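Local coordinates for protein Dye-decolorizing peroxidase (Irpex lacteus, PDB 7D8M) that is a dye-decolorizing peroxidase that binds heme b and probably uses it for peroxidase chemistry, at residues Cys307-His312 with Arg385-Lys390; Arg319-Glu322 with Leu326-Asp329. One frame throughout, in Å; residues are numbered along the deposited sequence.

Contact 1 (Cys307-His312 with Arg385-Lys390). With HEM (protoporphyrin IX containing Fe), chain B.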
ATOM      1  N   CYS A 307     -16.254  -7.351 -14.750  1.00 27.67           N
ATOM      2  CA  CYS A 307     -15.695  -6.717 -13.546  1.00 26.87           C
ATOM      3  C   CYS A 307     -16.539  -5.518 -13.137  1.00 28.06           C
ATOM      4  O   CYS A 307     -16.724  -4.593 -13.938  1.00 29.09           O
ATOM      5  CB  CYS A 307     -14.250  -6.260 -13.760  1.00 27.98           C
ATOM      6  SG  CYS A 307     -13.447  -5.646 -12.212  1.00 25.28           S
ATOM      7  N   PRO A 308     -17.068  -5.491 -11.917  1.00 24.34           N
ATOM      8  CA  PRO A 308     -17.887  -4.348 -11.504  1.00 26.86           C
ATOM      9  C   PRO A 308     -17.056  -3.077 -11.536  1.00 28.91           C
ATOM     10  O   PRO A 308     -15.845  -3.098 -11.317  1.00 25.85           O
ATOM     11  CB  PRO A 308     -18.321  -4.706 -10.077  1.00 24.07           C
ATOM     12  CG  PRO A 308     -18.021  -6.173  -9.919  1.00 27.64           C
ATOM     13  CD  PRO A 308     -16.877  -6.465 -10.835  1.00 23.93           C
ATOM     14  N   PHE A 309     -17.718  -1.964 -11.862  1.00 27.81           N
ATOM     15  CA  PHE A 309     -17.040  -0.676 -11.861  1.00 25.82           C
ATOM     16  C   PHE A 309     -16.464  -0.352 -10.496  1.00 26.77           C
ATOM     17  O   PHE A 309     -15.555   0.479 -10.393  1.00 27.33           O
ATOM     18  CB  PHE A 309     -18.020   0.422 -12.288  1.00 26.04           C
ATOM     19  CG  PHE A 309     -18.461   0.312 -13.721  1.00 26.82           C
ATOM     20  CD1 PHE A 309     -17.591  -0.155 -14.695  1.00 24.73           C
ATOM     21  CD2 PHE A 309     -19.747   0.685 -14.095  1.00 29.72           C
ATOM     22  CE1 PHE A 309     -17.991  -0.252 -16.019  1.00 25.20           C
ATOM     23  CE2 PHE A 309     -20.154   0.596 -15.416  1.00 27.89           C
ATOM     24  CZ  PHE A 309     -19.281   0.123 -16.377  1.00 28.70           C
ATOM     25  N   THR A 310     -16.976  -0.996  -9.451  1.00 27.10           N
ATOM     26  CA  THR A 310     -16.609  -0.727  -8.073  1.00 26.21           C
ATOM     27  C   THR A 310     -15.656  -1.759  -7.484  1.00 24.68           C
ATOM     28  O   THR A 310     -15.378  -1.692  -6.285  1.00 23.94           O
ATOM     29  CB  THR A 310     -17.875  -0.670  -7.226  1.00 29.13           C
ATOM     30  OG1 THR A 310     -18.615  -1.872  -7.445  1.00 26.84           O
ATOM     31  CG2 THR A 310     -18.732   0.510  -7.645  1.00 26.91           C
ATOM     32  N   ALA A 311     -15.194  -2.736  -8.265  1.00 24.95           N
ATOM     33  CA  ALA A 311     -14.200  -3.673  -7.752  1.00 23.53           C
ATOM     34  C   ALA A 311     -12.985  -2.922  -7.248  1.00 21.68           C
ATOM     35  O   ALA A 311     -12.569  -1.917  -7.826  1.00 22.54           O
ATOM     36  CB  ALA A 311     -13.741  -4.659  -8.823  1.00 22.99           C
ATOM     37  N   HIS A 312     -12.392  -3.460  -6.181  1.00 23.37           N
ATOM     38  CA  HIS A 312     -11.291  -2.791  -5.506  1.00 21.29           C
ATOM     39  C   HIS A 312     -10.210  -2.351  -6.486  1.00 23.49           C
ATOM     40  O   HIS A 312      -9.860  -1.168  -6.544  1.00 24.21           O
ATOM     41  CB  HIS A 312     -10.704  -3.720  -4.449  1.00 20.74           C
ATOM     42  CG  HIS A 312      -9.537  -3.129  -3.729  1.00 21.26           C
ATOM     43  ND1 HIS A 312      -9.545  -1.834  -3.252  1.00 21.55           N
ATOM     44  CD2 HIS A 312      -8.325  -3.641  -3.415  1.00 23.53           C
ATOM     45  CE1 HIS A 312      -8.390  -1.578  -2.660  1.00 25.68           C
ATOM     46  NE2 HIS A 312      -7.635  -2.656  -2.749  1.00 24.26           N
ATOM     47  N   ARG A 385     -19.630   8.291  -6.546  1.00 30.05           N
ATOM     48  CA  ARG A 385     -19.863   8.590  -7.954  1.00 29.09           C
ATOM     49  C   ARG A 385     -18.626   8.343  -8.811  1.00 31.16           C
ATOM     50  O   ARG A 385     -18.579   8.789  -9.961  1.00 31.56           O
ATOM     51  CB  ARG A 385     -20.374  10.030  -8.129  1.00 34.16           C
ATOM     52  CG  ARG A 385     -19.473  11.130  -7.592  1.00 46.47           C
ATOM     53  CD  ARG A 385     -18.629  11.798  -8.700  1.00 48.19           C
ATOM     54  NE  ARG A 385     -17.488  12.542  -8.166  1.00 52.31           N
ATOM     55  CZ  ARG A 385     -16.309  12.648  -8.775  1.00 42.55           C
ATOM     56  NH1 ARG A 385     -16.102  12.055  -9.950  1.00 42.16           N
ATOM     57  NH2 ARG A 385     -15.344  13.343  -8.204  1.00 43.99           N
ATOM     58  N   PHE A 386     -17.616   7.639  -8.274  1.00 23.98           N
ATOM     59  CA  PHE A 386     -16.488   7.208  -9.079  1.00 24.30           C
ATOM     60  C   PHE A 386     -16.579   5.712  -9.360  1.00 25.90           C
ATOM     61  O   PHE A 386     -16.845   4.923  -8.440  1.00 24.63           O
ATOM     62  CB  PHE A 386     -15.133   7.499  -8.399  1.00 23.87           C
ATOM     63  CG  PHE A 386     -13.969   7.228  -9.298  1.00 23.36           C
ATOM     64  CD1 PHE A 386     -13.564   8.180 -10.237  1.00 25.04           C
ATOM     65  CD2 PHE A 386     -13.335   5.995  -9.277  1.00 22.91           C
ATOM     66  CE1 PHE A 386     -12.518   7.918 -11.112  1.00 24.42           C
ATOM     67  CE2 PHE A 386     -12.281   5.724 -10.143  1.00 24.23           C
ATOM     68  CZ  PHE A 386     -11.869   6.690 -11.063  1.00 26.18           C
ATOM     69  N   PRO A 387     -16.307   5.273 -10.602  1.00 25.14           N
ATOM     70  CA  PRO A 387     -15.810   6.054 -11.744  1.00 26.04           C
ATOM     71  C   PRO A 387     -16.862   6.892 -12.469  1.00 27.78           C
ATOM     72  O   PRO A 387     -18.024   6.485 -12.625  1.00 28.94           O
ATOM     73  CB  PRO A 387     -15.266   4.972 -12.686  1.00 26.76           C
ATOM     74  CG  PRO A 387     -16.177   3.796 -12.431  1.00 27.94           C
ATOM     75  CD  PRO A 387     -16.428   3.838 -10.932  1.00 25.89           C
ATOM     76  N   PHE A 388     -16.436   8.080 -12.888  1.00 27.52           N
ATOM     77  CA  PHE A 388     -17.199   8.867 -13.838  1.00 29.86           C
ATOM     78  C   PHE A 388     -17.039   8.274 -15.237  1.00 31.57           C
ATOM     79  O   PHE A 388     -16.208   7.383 -15.473  1.00 28.67           O
ATOM     80  CB  PHE A 388     -16.749  10.331 -13.811  1.00 27.60           C
ATOM     81  CG  PHE A 388     -15.338  10.542 -14.303  1.00 30.48           C
ATOM     82  CD1 PHE A 388     -15.092  10.835 -15.636  1.00 31.34           C
ATOM     83  CD2 PHE A 388     -14.265  10.434 -13.436  1.00 26.05           C
ATOM     84  CE1 PHE A 388     -13.811  11.020 -16.098  1.00 28.77           C
ATOM     85  CE2 PHE A 388     -12.963  10.617 -13.891  1.00 28.51           C
ATOM     86  CZ  PHE A 388     -12.736  10.913 -15.220  1.00 30.43           C
ATOM     87  N   SER A 389     -17.850   8.789 -16.169  1.00 28.96           N
ATOM     88  CA  SER A 389     -17.947   8.442 -17.592  1.00 29.74           C
ATOM     89  C   SER A 389     -18.812   7.213 -17.842  1.00 33.81           C
ATOM     90  O   SER A 389     -18.888   6.764 -18.998  1.00 29.68           O
ATOM     91  CB  SER A 389     -16.589   8.199 -18.274  1.00 31.28           C
ATOM     92  OG  SER A 389     -16.001   6.982 -17.842  1.00 33.66           O
ATOM     93  N   LYS A 390     -19.447   6.641 -16.824  1.00 31.00           N
ATOM     94  CA  LYS A 390     -20.295   5.485 -17.059  1.00 31.98           C
ATOM     95  C   LYS A 390     -21.717   5.956 -17.367  1.00 30.37           C
ATOM     96  O   LYS A 390     -22.012   7.155 -17.360  1.00 32.67           O
ATOM     97  CB  LYS A 390     -20.245   4.533 -15.862  1.00 27.55           C
ATOM     98  CG  LYS A 390     -18.821   4.198 -15.408  1.00 29.24           C
ATOM     99  CD  LYS A 390     -17.980   3.729 -16.594  1.00 30.76           C
ATOM    100  CE  LYS A 390     -16.675   3.108 -16.144  1.00 27.98           C
ATOM    101  NZ  LYS A 390     -15.883   2.566 -17.273  1.00 28.64           N
TER
HETATM  102  CHA HEM B 601      -4.612  -4.256  -5.309  1.00 25.46           C
HETATM  103  CHB HEM B 601      -6.045  -6.154  -1.083  1.00 24.76           C
HETATM  104  CHC HEM B 601      -5.666  -1.769   0.977  1.00 23.29           C
HETATM  105  CHD HEM B 601      -4.725   0.198  -3.356  1.00 22.95           C
HETATM  106  C1A HEM B 601      -5.010  -5.161  -4.351  1.00 23.50           C
HETATM  107  C2A HEM B 601      -5.144  -6.594  -4.529  1.00 26.99           C
HETATM  108  C3A HEM B 601      -5.528  -7.116  -3.350  1.00 25.45           C
HETATM  109  C4A HEM B 601      -5.649  -6.033  -2.397  1.00 25.09           C
HETATM  110  CMA HEM B 601      -5.807  -8.593  -3.014  1.00 22.58           C
HETATM  111  CAA HEM B 601      -4.869  -7.350  -5.857  1.00 25.80           C
HETATM  112  CBA HEM B 601      -3.399  -7.758  -5.939  1.00 28.15           C
HETATM  113  CGA HEM B 601      -2.609  -6.822  -6.833  1.00 29.49           C
HETATM  114  O1A HEM B 601      -3.162  -6.353  -7.856  1.00 32.36           O
HETATM  115  O2A HEM B 601      -1.409  -6.564  -6.538  1.00 29.11           O
HETATM  116  C1B HEM B 601      -6.028  -5.136  -0.160  1.00 24.62           C
HETATM  117  C2B HEM B 601      -6.266  -5.297   1.256  1.00 25.16           C
HETATM  118  C3B HEM B 601      -6.171  -4.079   1.822  1.00 21.93           C
HETATM  119  C4B HEM B 601      -5.855  -3.123   0.784  1.00 22.28           C
HETATM  120  CMB HEM B 601      -6.605  -6.664   1.920  1.00 22.30           C
HETATM  121  CAB HEM B 601      -6.307  -3.667   3.309  1.00 22.66           C
HETATM  122  CBB HEM B 601      -6.188  -4.527   4.326  1.00 22.80           C
HETATM  123  C1C HEM B 601      -5.448  -0.830  -0.018  1.00 23.08           C
HETATM  124  C2C HEM B 601      -5.428   0.615   0.139  1.00 24.02           C
HETATM  125  C3C HEM B 601      -5.160   1.159  -1.065  1.00 24.27           C
HETATM  126  C4C HEM B 601      -5.026   0.072  -2.017  1.00 24.03           C
HETATM  127  CMC HEM B 601      -5.651   1.328   1.495  1.00 23.46           C
HETATM  128  CAC HEM B 601      -5.040   2.650  -1.478  1.00 25.21           C
HETATM  129  CBC HEM B 601      -5.625   3.649  -0.795  1.00 26.35           C
HETATM  130  C1D HEM B 601      -4.491  -0.844  -4.228  1.00 23.54           C
HETATM  131  C2D HEM B 601      -3.911  -0.757  -5.559  1.00 23.58           C
HETATM  132  C3D HEM B 601      -3.887  -1.979  -6.093  1.00 24.86           C
HETATM  133  C4D HEM B 601      -4.449  -2.898  -5.122  1.00 27.14           C
HETATM  134  CMD HEM B 601      -3.414   0.516  -6.265  1.00 20.43           C
HETATM  135  CAD HEM B 601      -3.366  -2.344  -7.498  1.00 24.10           C
HETATM  136  CBD HEM B 601      -4.521  -2.206  -8.494  1.00 24.95           C
HETATM  137  CGD HEM B 601      -4.065  -2.445  -9.917  1.00 28.35           C
HETATM  138  O1D HEM B 601      -4.821  -3.102 -10.680  1.00 25.74           O
HETATM  139  O2D HEM B 601      -2.947  -1.994 -10.293  1.00 26.41           O
HETATM  140  NA  HEM B 601      -5.333  -4.856  -3.047  1.00 22.91           N
HETATM  141  NB  HEM B 601      -5.778  -3.796  -0.422  1.00 20.72           N
HETATM  142  NC  HEM B 601      -5.211  -1.116  -1.342  1.00 22.52           N
HETATM  143  ND  HEM B 601      -4.794  -2.172  -3.983  1.00 22.77           N
HETATM  144 FE   HEM B 601      -5.443  -2.957  -2.210  1.00 23.99          FE
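Lys390 lays its aliphatic chain over one face of the Phe309 ring, CE sitting 3.8 Å from the ring centroid and 19° off the normal in a CH-pi contact. The two side chains arrive from opposite directions, and a bend at chi2 (-51°) folds the lysine so that CG, CD and CE all run across the ring, CG coming within 3.8 Å of Phe309 CE2. At the root of the phenylalanine, Pro387 CG packs on Phe309 CB at 3.8 Å, while Pro387 CD lies 3.5 Å from the backbone O of Phe309. A cis peptide bond precedes this proline.

Phe309 itself sits in a type I turn from Pro308 to Ala311, closed by Ala311 N to Pro308 O (3.1 Å), and Ala311 is the N-cap of the helix that starts with His312. That histidine is the axial ligand, its NE2 2.3 Å from the heme iron; Asp399 accepts a hydrogen bond from the other ring nitrogen, ND1. The lysine ammonium passes beyond the ring to a salt bridge with Asp320 and a hydrogen bond to Leu300 O. The contact therefore divides Lys390 chemically: its methylenes are spent on an aromatic face, its charge on a carboxylate.

Contact 2 (Arg319-Glu322 with Leu326-Asp329). With HEM (protoporphyrin IX containing Fe), chain B.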
ATOM      1  N   ARG A 319      -7.952   1.446 -15.025  1.00 24.91           N
ATOM      2  CA  ARG A 319      -7.174   1.313 -16.253  1.00 28.43           C
ATOM      3  C   ARG A 319      -7.957   1.778 -17.474  1.00 30.45           C
ATOM      4  O   ARG A 319      -7.368   2.313 -18.420  1.00 30.31           O
ATOM      5  CB  ARG A 319      -6.733  -0.144 -16.447  1.00 28.18           C
ATOM      6  CG  ARG A 319      -5.981  -0.744 -15.277  1.00 28.86           C
ATOM      7  CD  ARG A 319      -5.809  -2.243 -15.437  1.00 29.31           C
ATOM      8  NE  ARG A 319      -5.143  -2.816 -14.270  1.00 30.87           N
ATOM      9  CZ  ARG A 319      -4.357  -3.887 -14.297  1.00 31.82           C
ATOM     10  NH1 ARG A 319      -4.137  -4.525 -15.441  1.00 27.92           N
ATOM     11  NH2 ARG A 319      -3.797  -4.324 -13.171  1.00 27.91           N
ATOM     12  N   ASP A 320      -9.280   1.588 -17.475  1.00 28.86           N
ATOM     13  CA  ASP A 320     -10.058   1.911 -18.667  1.00 27.07           C
ATOM     14  C   ASP A 320     -10.212   3.419 -18.837  1.00 27.34           C
ATOM     15  O   ASP A 320     -10.140   3.933 -19.958  1.00 28.55           O
ATOM     16  CB  ASP A 320     -11.423   1.214 -18.611  1.00 26.79           C
ATOM     17  CG  ASP A 320     -12.230   1.590 -17.384  1.00 29.57           C
ATOM     18  OD1 ASP A 320     -11.628   1.916 -16.327  1.00 31.27           O
ATOM     19  OD2 ASP A 320     -13.477   1.546 -17.469  1.00 29.74           O
ATOM     20  N   LEU A 321     -10.401   4.148 -17.736  1.00 27.14           N
ATOM     21  CA  LEU A 321     -10.476   5.602 -17.822  1.00 27.37           C
ATOM     22  C   LEU A 321      -9.166   6.184 -18.336  1.00 29.43           C
ATOM     23  O   LEU A 321      -9.163   7.035 -19.235  1.00 28.95           O
ATOM     24  CB  LEU A 321     -10.827   6.198 -16.459  1.00 28.78           C
ATOM     25  CG  LEU A 321     -12.099   5.772 -15.727  1.00 29.72           C
ATOM     26  CD1 LEU A 321     -12.468   6.850 -14.737  1.00 28.29           C
ATOM     27  CD2 LEU A 321     -13.281   5.474 -16.673  1.00 29.28           C
ATOM     28  N   GLU A 322      -8.039   5.726 -17.778  1.00 30.39           N
ATOM     29  CA  GLU A 322      -6.730   6.197 -18.230  1.00 31.15           C
ATOM     30  C   GLU A 322      -6.481   5.785 -19.671  1.00 35.34           C
ATOM     31  O   GLU A 322      -5.987   6.583 -20.477  1.00 34.21           O
ATOM     32  CB  GLU A 322      -5.626   5.652 -17.318  1.00 30.20           C
ATOM     33  CG  GLU A 322      -4.203   6.173 -17.642  1.00 32.65           C
ATOM     34  CD  GLU A 322      -3.117   5.621 -16.716  1.00 33.29           C
ATOM     35  OE1 GLU A 322      -3.439   5.065 -15.642  1.00 31.11           O
ATOM     36  OE2 GLU A 322      -1.923   5.752 -17.062  1.00 35.09           O
ATOM     37  N   LEU A 326      -8.606   9.920 -20.536  1.00 32.15           N
ATOM     38  CA  LEU A 326      -9.235  10.934 -19.699  1.00 30.55           C
ATOM     39  C   LEU A 326      -8.261  11.529 -18.689  1.00 31.95           C
ATOM     40  O   LEU A 326      -8.478  12.648 -18.217  1.00 32.12           O
ATOM     41  CB  LEU A 326     -10.448  10.341 -18.990  1.00 26.95           C
ATOM     42  CG  LEU A 326     -11.516   9.772 -19.942  1.00 27.63           C
ATOM     43  CD1 LEU A 326     -12.548   8.975 -19.156  1.00 27.92           C
ATOM     44  CD2 LEU A 326     -12.197  10.890 -20.731  1.00 26.13           C
ATOM     45  N   PHE A 327      -7.206  10.802 -18.342  1.00 32.82           N
ATOM     46  CA  PHE A 327      -6.108  11.325 -17.541  1.00 32.36           C
ATOM     47  C   PHE A 327      -4.924  10.396 -17.764  1.00 33.85           C
ATOM     48  O   PHE A 327      -5.046   9.362 -18.425  1.00 32.96           O
ATOM     49  CB  PHE A 327      -6.488  11.455 -16.059  1.00 29.27           C
ATOM     50  CG  PHE A 327      -7.129  10.219 -15.470  1.00 30.18           C
ATOM     51  CD1 PHE A 327      -6.350   9.203 -14.934  1.00 31.37           C
ATOM     52  CD2 PHE A 327      -8.512  10.081 -15.445  1.00 32.10           C
ATOM     53  CE1 PHE A 327      -6.930   8.070 -14.386  1.00 30.15           C
ATOM     54  CE2 PHE A 327      -9.102   8.951 -14.898  1.00 32.83           C
ATOM     55  CZ  PHE A 327      -8.306   7.942 -14.364  1.00 28.75           C
ATOM     56  N   GLY A 328      -3.776  10.778 -17.224  1.00 33.82           N
ATOM     57  CA  GLY A 328      -2.521  10.075 -17.446  1.00 33.07           C
ATOM     58  C   GLY A 328      -2.140   9.129 -16.323  1.00 33.44           C
ATOM     59  O   GLY A 328      -2.995   8.507 -15.682  1.00 30.94           O
ATOM     60  N   ASP A 329      -0.833   9.003 -16.090  1.00 30.17           N
ATOM     61  CA  ASP A 329      -0.283   8.064 -15.111  1.00 31.15           C
ATOM     62  C   ASP A 329      -0.080   8.693 -13.735  1.00 28.98           C
ATOM     63  O   ASP A 329       0.589   8.096 -12.888  1.00 29.40           O
ATOM     64  CB  ASP A 329       1.039   7.484 -15.625  1.00 30.81           C
ATOM     65  CG  ASP A 329       2.133   8.535 -15.750  1.00 33.43           C
ATOM     66  OD1 ASP A 329       1.871   9.719 -15.450  1.00 31.42           O
ATOM     67  OD2 ASP A 329       3.262   8.180 -16.147  1.00 35.33           O
TER
HETATM   68  CHA HEM B 601      -4.612  -4.256  -5.309  1.00 25.46           C
HETATM   69  CHB HEM B 601      -6.045  -6.154  -1.083  1.00 24.76           C
HETATM   70  CHC HEM B 601      -5.666  -1.769   0.977  1.00 23.29           C
HETATM   71  CHD HEM B 601      -4.725   0.198  -3.356  1.00 22.95           C
HETATM   72  C1A HEM B 601      -5.010  -5.161  -4.351  1.00 23.50           C
HETATM   73  C2A HEM B 601      -5.144  -6.594  -4.529  1.00 26.99           C
HETATM   74  C3A HEM B 601      -5.528  -7.116  -3.350  1.00 25.45           C
HETATM   75  C4A HEM B 601      -5.649  -6.033  -2.397  1.00 25.09           C
HETATM   76  CMA HEM B 601      -5.807  -8.593  -3.014  1.00 22.58           C
HETATM   77  CAA HEM B 601      -4.869  -7.350  -5.857  1.00 25.80           C
HETATM   78  CBA HEM B 601      -3.399  -7.758  -5.939  1.00 28.15           C
HETATM   79  CGA HEM B 601      -2.609  -6.822  -6.833  1.00 29.49           C
HETATM   80  O1A HEM B 601      -3.162  -6.353  -7.856  1.00 32.36           O
HETATM   81  O2A HEM B 601      -1.409  -6.564  -6.538  1.00 29.11           O
HETATM   82  C1B HEM B 601      -6.028  -5.136  -0.160  1.00 24.62           C
HETATM   83  C2B HEM B 601      -6.266  -5.297   1.256  1.00 25.16           C
HETATM   84  C3B HEM B 601      -6.171  -4.079   1.822  1.00 21.93           C
HETATM   85  C4B HEM B 601      -5.855  -3.123   0.784  1.00 22.28           C
HETATM   86  CMB HEM B 601      -6.605  -6.664   1.920  1.00 22.30           C
HETATM   87  CAB HEM B 601      -6.307  -3.667   3.309  1.00 22.66           C
HETATM   88  CBB HEM B 601      -6.188  -4.527   4.326  1.00 22.80           C
HETATM   89  C1C HEM B 601      -5.448  -0.830  -0.018  1.00 23.08           C
HETATM   90  C2C HEM B 601      -5.428   0.615   0.139  1.00 24.02           C
HETATM   91  C3C HEM B 601      -5.160   1.159  -1.065  1.00 24.27           C
HETATM   92  C4C HEM B 601      -5.026   0.072  -2.017  1.00 24.03           C
HETATM   93  CMC HEM B 601      -5.651   1.328   1.495  1.00 23.46           C
HETATM   94  CAC HEM B 601      -5.040   2.650  -1.478  1.00 25.21           C
HETATM   95  CBC HEM B 601      -5.625   3.649  -0.795  1.00 26.35           C
HETATM   96  C1D HEM B 601      -4.491  -0.844  -4.228  1.00 23.54           C
HETATM   97  C2D HEM B 601      -3.911  -0.757  -5.559  1.00 23.58           C
HETATM   98  C3D HEM B 601      -3.887  -1.979  -6.093  1.00 24.86           C
HETATM   99  C4D HEM B 601      -4.449  -2.898  -5.122  1.00 27.14           C
HETATM  100  CMD HEM B 601      -3.414   0.516  -6.265  1.00 20.43           C
HETATM  101  CAD HEM B 601      -3.366  -2.344  -7.498  1.00 24.10           C
HETATM  102  CBD HEM B 601      -4.521  -2.206  -8.494  1.00 24.95           C
HETATM  103  CGD HEM B 601      -4.065  -2.445  -9.917  1.00 28.35           C
HETATM  104  O1D HEM B 601      -4.821  -3.102 -10.680  1.00 25.74           O
HETATM  105  O2D HEM B 601      -2.947  -1.994 -10.293  1.00 26.41           O
HETATM  106  NA  HEM B 601      -5.333  -4.856  -3.047  1.00 22.91           N
HETATM  107  NB  HEM B 601      -5.778  -3.796  -0.422  1.00 20.72           N
HETATM  108  NC  HEM B 601      -5.211  -1.116  -1.342  1.00 22.52           N
HETATM  109  ND  HEM B 601      -4.794  -2.172  -3.983  1.00 22.77           N
HETATM  110 FE   HEM B 601      -5.443  -2.957  -2.210  1.00 23.99          FE
HETATM  111  O   HOH W   1      -3.738   8.055 -20.739  1.00 35.57           O
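Leu326 N donates to Leu321 O at 3.2 Å, with an N-H...O angle of 152°, and so the chain leaving helix 319-323 turns back over the helix's last residues. A water bridges the two arms, donating to both Glu322 O and Phe327 O.

Next to this turn, Leu321 and Phe327 cross obliquely, Leu321 CB lying 3.6 Å from Phe327 CE2. The phenylalanine ring also carries the backbone N of Glu322 over one face, near its rim. With chi1 at 49°, Phe327 CG stands between its own backbone N and carbonyl carbon, an orientation that brings the ring in against the helix.

Glu322 runs fully extended alongside the returning backbone. Its CG is 3.4 Å from Phe327 O, its CD 3.1 Å from Gly328 O, and OE2 comes within 3.4 Å of Asp329 CA. Gly328 O is itself an acceptor and gives the carboxylate no hydrogen bond; OE1 instead pairs with His332 NE2, farther along the same loop. Were Glu322 shortened to an alanine, His332 would probably lose this partner and a gap would be likely to open beside the carbonyls of Phe327 and Gly328.

Arg319 opens the helix, and its extended chain carries the guanidinium to the heme, where NH2 donates to propionate O1D at 3.0 Å and 164°, the oxygen lying at the guanidinium edge. Asn289 and Phe291 hold the same guanidinium. The arrangement is that of a short helix whose following loop doubles back on it, with Arg319 at its first residue forming part of the propionate end of the heme b pocket.

How the contacts relate
Contact 2 is nested within the chain loop that contact 1 closes, and their centres are 13 Å apart. They are joined directly by a salt bridge, Lys390 NZ to Asp320 OD2 at 2.6 Å, and Arg314 NH2 binds the same carboxylate oxygen. Leu321 forms the apolar part of the join: its CD1 is 3.7 Å from Phe386 CZ, while its CD2 packs on Ser389 OG (3.3 Å) and Phe388 O (3.7 Å). Both contacts touch the heme, but at different points: 307-312 supplies the axial ligand of the iron, whereas 319-322 grips a propionate. Segment 385-390 packs against both of these heme-binding segments, linking the surroundings of the iron and the propionate.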